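Two structures of 4-oxalocrotonate decarboxylase NahK from Pseudomonas putida compared at one contact. The protein catalyses the metal-assisted decarboxylation of (3E)-2-oxohex-3-enedioate to 2-oxopent-4-enoate in the breakdown of naphthalene. Structure 1 is PDB 5D2J (chain A, 1.72 Å), residues S106-P111 and V146-S151; structure 2 is PDB 5D2K (chain B, 1.57 Å), residues S106-P111 and V146-S151. Structure 2 is superposed on structure 1 by the backbone atoms of these residues (RMSD 0.08 Å); each is numbered along its deposited sequence.

Structure 1 (5D2J); sequences SKLIHP and VEVIDS. It carries 1 engineered substitution outside these segments. With MG (magnesium ion), chain C; 0L1 (hexanedioic acid), chain D.
NE2 of His-110 donates to Ser-151 O at 2.5 Å, its ring turned almost perpendicular to the carboxylate of Asp-150. Two successive backbone N-H groups grip that carboxylate: Ile-109 N reaches OD2 at 2.7 Å from the syn side, somewhat out of the carboxylate plane but nearly straight (174°), and His-110 N meets the syn lone pair of OD1. CG of Asp-150 stands anti to the backbone N (chi1 -168°), which carries the carboxylate across to segment 106-111. Val-148 CG1 packs on Pro-111 CB at 3.8 Å and on Leu-108 CD1. The contact ties the loop leading from strand 101-103 into strand 112-121 to the end of strand 139-149, the antiparallel partner of 112-121, in this FAA-hydrolase fold. On the magnesium side of the strand, Glu-147 OE1 binds the metal at 2.1 Å beside Glu-114 and Glu-116, and OE2 forms a salt bridge with Lys-69. Adipate O2 and waters 2 and 3 fill the shell. Ile-149 CG2 lies 3.8 Å from adipate O2, and Ser-151 CB equally far from O4.

Structure 2 (5D2K); sequences SKLIHP and VEVIDS. It carries 1 engineered substitution outside these segments. With MG (magnesium ion), chain E; OOG (2-oxoadipic acid), chain F.
His-110 gives its NE2 hydrogen to Ser-151 O, 2.6 Å away, and its ring stands nearly perpendicular to the carboxylate of Asp-150. Two consecutive backbone N-H groups hold that carboxylate: Ile-109 N meets OD2 at 2.7 Å from the syn side, somewhat out of the carboxylate plane but close to straight (172°), and His-110 N uses the syn lone pair of OD1. With chi1 at -167°, CG of Asp-150 lies anti to the backbone N and brings both oxygens to segment 106-111. Val-148 CG1 rests against Pro-111 CB at 3.8 Å and against Leu-108 CD1. On the magnesium side of the strand, Glu-147 OE1 binds the metal at 2.0 Å beside Glu-114 and Glu-116, and OE2 forms a salt bridge with Lys-69. The 2-oxoadipate chelates the metal through its carboxylate O4 at 2.1 Å and its keto oxygen O5 at 2.2 Å, closing a five-membered ring; water 4 takes a further position. Ile-149 lines the pocket, its CG2 3.8 Å from O5 of the ligand.

Comparison
The bound group is what changes: adipate, with a single oxygen on the magnesium, gives way to 2-oxoadipate, which holds it with two. In structure 1 the metal takes O2 of the adipate carboxylate, and water 3 occupies the position beside it. In structure 2 the 2-oxoadipate carboxylate oxygen O4 stands where water 3 was, and keto O5 also binds the metal, so a one-point grip supplemented by water becomes a bidentate chelate. This probably fixes the ligand's metal-bound end more firmly. The magnesium, Glu-147(A) and Glu-147(B) answer with no movement beyond the error, and water 2 and water 4 coincide. Ile-149(A) and Ile-149(B) likewise keep their place, each touching its ligand. Farther out, Asp-150(A) and Asp-150(B) keep the bonds to Ile-109(A) and Ile-109(B) N and to His-110(A) and His-110(B) N. At the far end of the ligand, the adipate touches Ser-151(A), whereas no such contact joins 2-oxoadipate to Ser-151(B), although the serine itself has not shifted.

Structure 1 (5D2J)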
loop_
_atom_site.group_PDB
_atom_site.type_symbol
_atom_site.label_atom_id
_atom_site.label_comp_id
_atom_site.label_asym_id
_atom_site.label_seq_id
_atom_site.Cartn_x
_atom_site.Cartn_y
_atom_site.Cartn_z
ATOM N N SER A 106 16.605 9.596 -5.763
ATOM C CA SER A 106 16.749 10.993 -5.364
ATOM C C SER A 106 15.384 11.607 -5.046
ATOM O O SER A 106 15.302 12.669 -4.428
ATOM C CB SER A 106 17.466 11.816 -6.444
ATOM O OG SER A 106 16.652 11.966 -7.597
ATOM N N LYS A 107 14.320 10.934 -5.475
ATOM C CA LYS A 107 12.952 11.380 -5.208
ATOM C C LYS A 107 12.365 10.618 -4.020
ATOM O O LYS A 107 11.178 10.742 -3.710
ATOM C CB LYS A 107 12.077 11.151 -6.448
ATOM C CG LYS A 107 12.536 11.937 -7.678
ATOM C CD LYS A 107 11.571 11.752 -8.847
ATOM C CE LYS A 107 12.116 12.356 -10.141
ATOM N NZ LYS A 107 12.789 11.342 -11.022
ATOM N N LEU A 108 13.202 9.821 -3.361
ATOM C CA LEU A 108 12.768 9.017 -2.220
ATOM C C LEU A 108 13.618 9.355 -0.994
ATOM O O LEU A 108 14.746 9.838 -1.123
ATOM C CB LEU A 108 12.879 7.528 -2.561
ATOM C CG LEU A 108 12.115 7.110 -3.815
ATOM C CD1 LEU A 108 12.313 5.635 -4.104
ATOM C CD2 LEU A 108 10.637 7.433 -3.670
ATOM N N ILE A 109 13.072 9.114 0.193
ATOM C CA ILE A 109 13.729 9.530 1.437
ATOM C C ILE A 109 14.581 8.401 2.016
ATOM O O ILE A 109 15.775 8.572 2.273
ATOM C CB ILE A 109 12.670 9.981 2.466
ATOM C CG1 ILE A 109 11.860 11.145 1.889
ATOM C CG2 ILE A 109 13.314 10.370 3.785
ATOM C CD1 ILE A 109 10.492 11.352 2.534
ATOM N N HIS A 110 13.956 7.244 2.208
ATOM C CA HIS A 110 14.650 6.073 2.738
ATOM C C HIS A 110 13.861 4.826 2.367
ATOM O O HIS A 110 13.285 4.160 3.232
ATOM C CB HIS A 110 14.856 6.184 4.260
ATOM C CG HIS A 110 13.653 6.680 5.011
ATOM N ND1 HIS A 110 13.742 7.232 6.273
ATOM C CD2 HIS A 110 12.339 6.709 4.680
ATOM C CE1 HIS A 110 12.534 7.586 6.682
ATOM N NE2 HIS A 110 11.667 7.278 5.734
ATOM N N PRO A 111 13.846 4.497 1.064
ATOM C CA PRO A 111 12.883 3.526 0.534
ATOM C C PRO A 111 13.200 2.075 0.850
ATOM O O PRO A 111 14.361 1.706 1.061
ATOM C CB PRO A 111 12.966 3.754 -0.979
ATOM C CG PRO A 111 14.389 4.198 -1.198
ATOM C CD PRO A 111 14.672 5.090 -0.007
ATOM N N VAL A 146 5.421 -5.107 -6.873
ATOM C CA VAL A 146 6.399 -4.809 -5.833
ATOM C C VAL A 146 6.132 -3.391 -5.360
ATOM O O VAL A 146 6.095 -2.463 -6.178
ATOM C CB VAL A 146 7.833 -4.901 -6.371
ATOM C CG1 VAL A 146 8.849 -4.473 -5.294
ATOM C CG2 VAL A 146 8.116 -6.313 -6.845
ATOM N N GLU A 147 5.910 -3.211 -4.057
ATOM C CA GLU A 147 5.692 -1.861 -3.543
ATOM C C GLU A 147 7.008 -1.251 -3.122
ATOM O O GLU A 147 7.875 -1.937 -2.584
ATOM C CB GLU A 147 4.740 -1.814 -2.340
ATOM C CG GLU A 147 4.257 -0.366 -2.078
ATOM C CD GLU A 147 3.257 -0.206 -0.946
ATOM O OE1 GLU A 147 3.050 -1.156 -0.165
ATOM O OE2 GLU A 147 2.682 0.900 -0.827
ATOM N N VAL A 148 7.158 0.042 -3.370
ATOM C CA VAL A 148 8.246 0.777 -2.763
ATOM C C VAL A 148 7.572 1.600 -1.681
ATOM O O VAL A 148 6.735 2.447 -1.989
ATOM C CB VAL A 148 8.940 1.712 -3.773
ATOM C CG1 VAL A 148 10.117 2.438 -3.108
ATOM C CG2 VAL A 148 9.411 0.925 -5.000
ATOM N N ILE A 149 7.894 1.324 -0.416
ATOM C CA ILE A 149 7.352 2.109 0.696
ATOM C C ILE A 149 8.403 3.085 1.210
ATOM O O ILE A 149 9.609 2.811 1.167
ATOM C CB ILE A 149 6.832 1.242 1.860
ATOM C CG1 ILE A 149 7.852 0.175 2.251
ATOM C CG2 ILE A 149 5.477 0.616 1.500
ATOM C CD1 ILE A 149 7.517 -0.546 3.558
ATOM N N ASP A 150 7.956 4.238 1.688
ATOM C CA ASP A 150 8.909 5.282 2.028
ATOM C C ASP A 150 8.240 6.259 2.975
ATOM O O ASP A 150 7.752 7.305 2.553
ATOM C CB ASP A 150 9.339 6.000 0.738
ATOM C CG ASP A 150 10.526 6.910 0.940
ATOM O OD1 ASP A 150 11.388 6.587 1.776
ATOM O OD2 ASP A 150 10.599 7.961 0.259
ATOM N N SER A 151 8.200 5.906 4.255
ATOM C CA SER A 151 7.546 6.748 5.253
ATOM C C SER A 151 8.165 8.132 5.263
ATOM O O SER A 151 9.386 8.283 5.232
ATOM C CB SER A 151 7.684 6.122 6.638
ATOM O OG SER A 151 7.179 6.984 7.650
HETATM MG MG MG C . 2.726 -2.716 1.206
HETATM O O1 0L1 D . 2.390 -2.324 4.759
HETATM C C2 0L1 D . 2.425 -1.244 4.104
HETATM O O2 0L1 D . 2.444 -1.281 2.842
HETATM C C3 0L1 D . 2.439 0.088 4.829
HETATM C C4 0L1 D . 3.552 0.112 5.859
HETATM C C5 0L1 D . 3.609 1.487 6.490
HETATM C C6 0L1 D . 4.600 1.520 7.638
HETATM C C7 0L1 D . 6.028 1.528 7.133
HETATM O O4 0L1 D . 6.442 2.491 6.431
HETATM O O3 0L1 D . 6.819 0.586 7.428
HETATM O O HOH W 1 10.817 2.647 3.707
HETATM O O HOH W 2 0.649 -2.856 0.577
HETATM O O HOH W 3 2.475 -4.066 2.875
#

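Structure 2 (5D2K)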
loop_
_atom_site.group_PDB
_atom_site.type_symbol
_atom_site.label_atom_id
_atom_site.label_comp_id
_atom_site.label_asym_id
_atom_site.label_seq_id
_atom_site.Cartn_x
_atom_site.Cartn_y
_atom_site.Cartn_z
ATOM N N SER B 106 16.577 9.641 -5.811
ATOM C CA SER B 106 16.745 11.023 -5.372
ATOM C C SER B 106 15.385 11.646 -5.069
ATOM O O SER B 106 15.300 12.705 -4.457
ATOM C CB SER B 106 17.501 11.861 -6.415
ATOM O OG SER B 106 16.698 12.162 -7.539
ATOM N N LYS B 107 14.320 10.973 -5.492
ATOM C CA LYS B 107 12.967 11.441 -5.212
ATOM C C LYS B 107 12.389 10.733 -3.991
ATOM O O LYS B 107 11.207 10.891 -3.670
ATOM C CB LYS B 107 12.065 11.212 -6.427
ATOM C CG LYS B 107 12.552 11.901 -7.691
ATOM C CD LYS B 107 11.524 11.799 -8.808
ATOM C CE LYS B 107 11.876 12.725 -9.965
ATOM N NZ LYS B 107 11.859 14.162 -9.548
ATOM N N LEU B 108 13.230 9.942 -3.332
ATOM C CA LEU B 108 12.820 9.120 -2.202
ATOM C C LEU B 108 13.680 9.419 -0.978
ATOM O O LEU B 108 14.811 9.899 -1.101
ATOM C CB LEU B 108 12.905 7.637 -2.577
ATOM C CG LEU B 108 12.130 7.254 -3.838
ATOM C CD1 LEU B 108 12.268 5.753 -4.100
ATOM C CD2 LEU B 108 10.646 7.649 -3.718
ATOM N N ILE B 109 13.142 9.132 0.201
ATOM C CA ILE B 109 13.785 9.516 1.457
ATOM C C ILE B 109 14.625 8.376 2.026
ATOM O O ILE B 109 15.835 8.527 2.249
ATOM C CB ILE B 109 12.731 9.954 2.488
ATOM C CG1 ILE B 109 11.968 11.180 1.974
ATOM C CG2 ILE B 109 13.385 10.269 3.828
ATOM C CD1 ILE B 109 10.625 11.400 2.651
ATOM N N HIS B 110 13.985 7.232 2.258
ATOM C CA HIS B 110 14.657 6.039 2.781
ATOM C C HIS B 110 13.837 4.804 2.403
ATOM O O HIS B 110 13.228 4.151 3.266
ATOM C CB HIS B 110 14.863 6.121 4.307
ATOM C CG HIS B 110 13.697 6.685 5.069
ATOM N ND1 HIS B 110 13.843 7.287 6.303
ATOM C CD2 HIS B 110 12.371 6.734 4.785
ATOM C CE1 HIS B 110 12.662 7.681 6.745
ATOM N NE2 HIS B 110 11.754 7.363 5.839
ATOM N N PRO B 111 13.815 4.484 1.104
ATOM C CA PRO B 111 12.859 3.514 0.563
ATOM C C PRO B 111 13.170 2.054 0.868
ATOM O O PRO B 111 14.327 1.661 1.044
ATOM C CB PRO B 111 12.944 3.755 -0.947
ATOM C CG PRO B 111 14.355 4.219 -1.156
ATOM C CD PRO B 111 14.616 5.107 0.034
ATOM N N VAL B 146 5.420 -5.285 -6.790
ATOM C CA VAL B 146 6.379 -4.913 -5.760
ATOM C C VAL B 146 6.099 -3.481 -5.320
ATOM O O VAL B 146 6.069 -2.577 -6.163
ATOM C CB VAL B 146 7.833 -5.027 -6.277
ATOM C CG1 VAL B 146 8.838 -4.541 -5.220
ATOM C CG2 VAL B 146 8.137 -6.470 -6.649
ATOM N N GLU B 147 5.844 -3.264 -4.032
ATOM C CA GLU B 147 5.669 -1.899 -3.553
ATOM C C GLU B 147 6.996 -1.305 -3.141
ATOM O O GLU B 147 7.839 -1.994 -2.593
ATOM C CB GLU B 147 4.712 -1.813 -2.359
ATOM C CG GLU B 147 4.165 -0.381 -2.217
ATOM C CD GLU B 147 3.143 -0.174 -1.104
ATOM O OE1 GLU B 147 2.889 -1.100 -0.305
ATOM O OE2 GLU B 147 2.603 0.951 -1.028
ATOM N N VAL B 148 7.168 -0.016 -3.411
ATOM C CA VAL B 148 8.227 0.761 -2.776
ATOM C C VAL B 148 7.559 1.609 -1.716
ATOM O O VAL B 148 6.747 2.479 -2.051
ATOM C CB VAL B 148 8.992 1.651 -3.766
ATOM C CG1 VAL B 148 10.164 2.343 -3.044
ATOM C CG2 VAL B 148 9.500 0.830 -4.946
ATOM N N ILE B 149 7.868 1.346 -0.447
ATOM C CA ILE B 149 7.332 2.179 0.626
ATOM C C ILE B 149 8.403 3.121 1.130
ATOM O O ILE B 149 9.599 2.838 1.029
ATOM C CB ILE B 149 6.768 1.356 1.796
ATOM C CG1 ILE B 149 7.801 0.356 2.313
ATOM C CG2 ILE B 149 5.449 0.685 1.390
ATOM C CD1 ILE B 149 7.391 -0.299 3.643
ATOM N N ASP B 150 7.966 4.260 1.643
ATOM C CA ASP B 150 8.897 5.326 1.991
ATOM C C ASP B 150 8.224 6.271 2.969
ATOM O O ASP B 150 7.716 7.331 2.589
ATOM C CB ASP B 150 9.352 6.058 0.716
ATOM C CG ASP B 150 10.547 6.960 0.943
ATOM O OD1 ASP B 150 11.388 6.622 1.793
ATOM O OD2 ASP B 150 10.650 8.004 0.263
ATOM N N SER B 151 8.200 5.882 4.241
ATOM C CA SER B 151 7.555 6.708 5.256
ATOM C C SER B 151 8.176 8.090 5.299
ATOM O O SER B 151 9.399 8.222 5.257
ATOM C CB SER B 151 7.670 6.052 6.631
ATOM O OG SER B 151 7.119 6.895 7.640
HETATM MG MG MG E . 2.612 -2.637 0.971
HETATM C C2 OOG F . 3.337 1.038 6.135
HETATM C C3 OOG F . 3.012 0.388 4.801
HETATM C C4 OOG F . 2.493 -1.021 5.001
HETATM C C6 OOG F . 2.326 -3.275 3.700
HETATM O O4 OOG F . 2.244 -3.885 2.609
HETATM O O3 OOG F . 2.374 -3.905 4.787
HETATM C C5 OOG F . 2.385 -1.768 3.690
HETATM C C1 OOG F . 4.814 0.892 6.439
HETATM O O1 OOG F . 5.558 1.912 6.536
HETATM O O2 OOG F . 5.298 -0.259 6.602
HETATM O O5 OOG F . 2.342 -1.207 2.616
HETATM O O HOH W 4 0.567 -2.737 0.556
#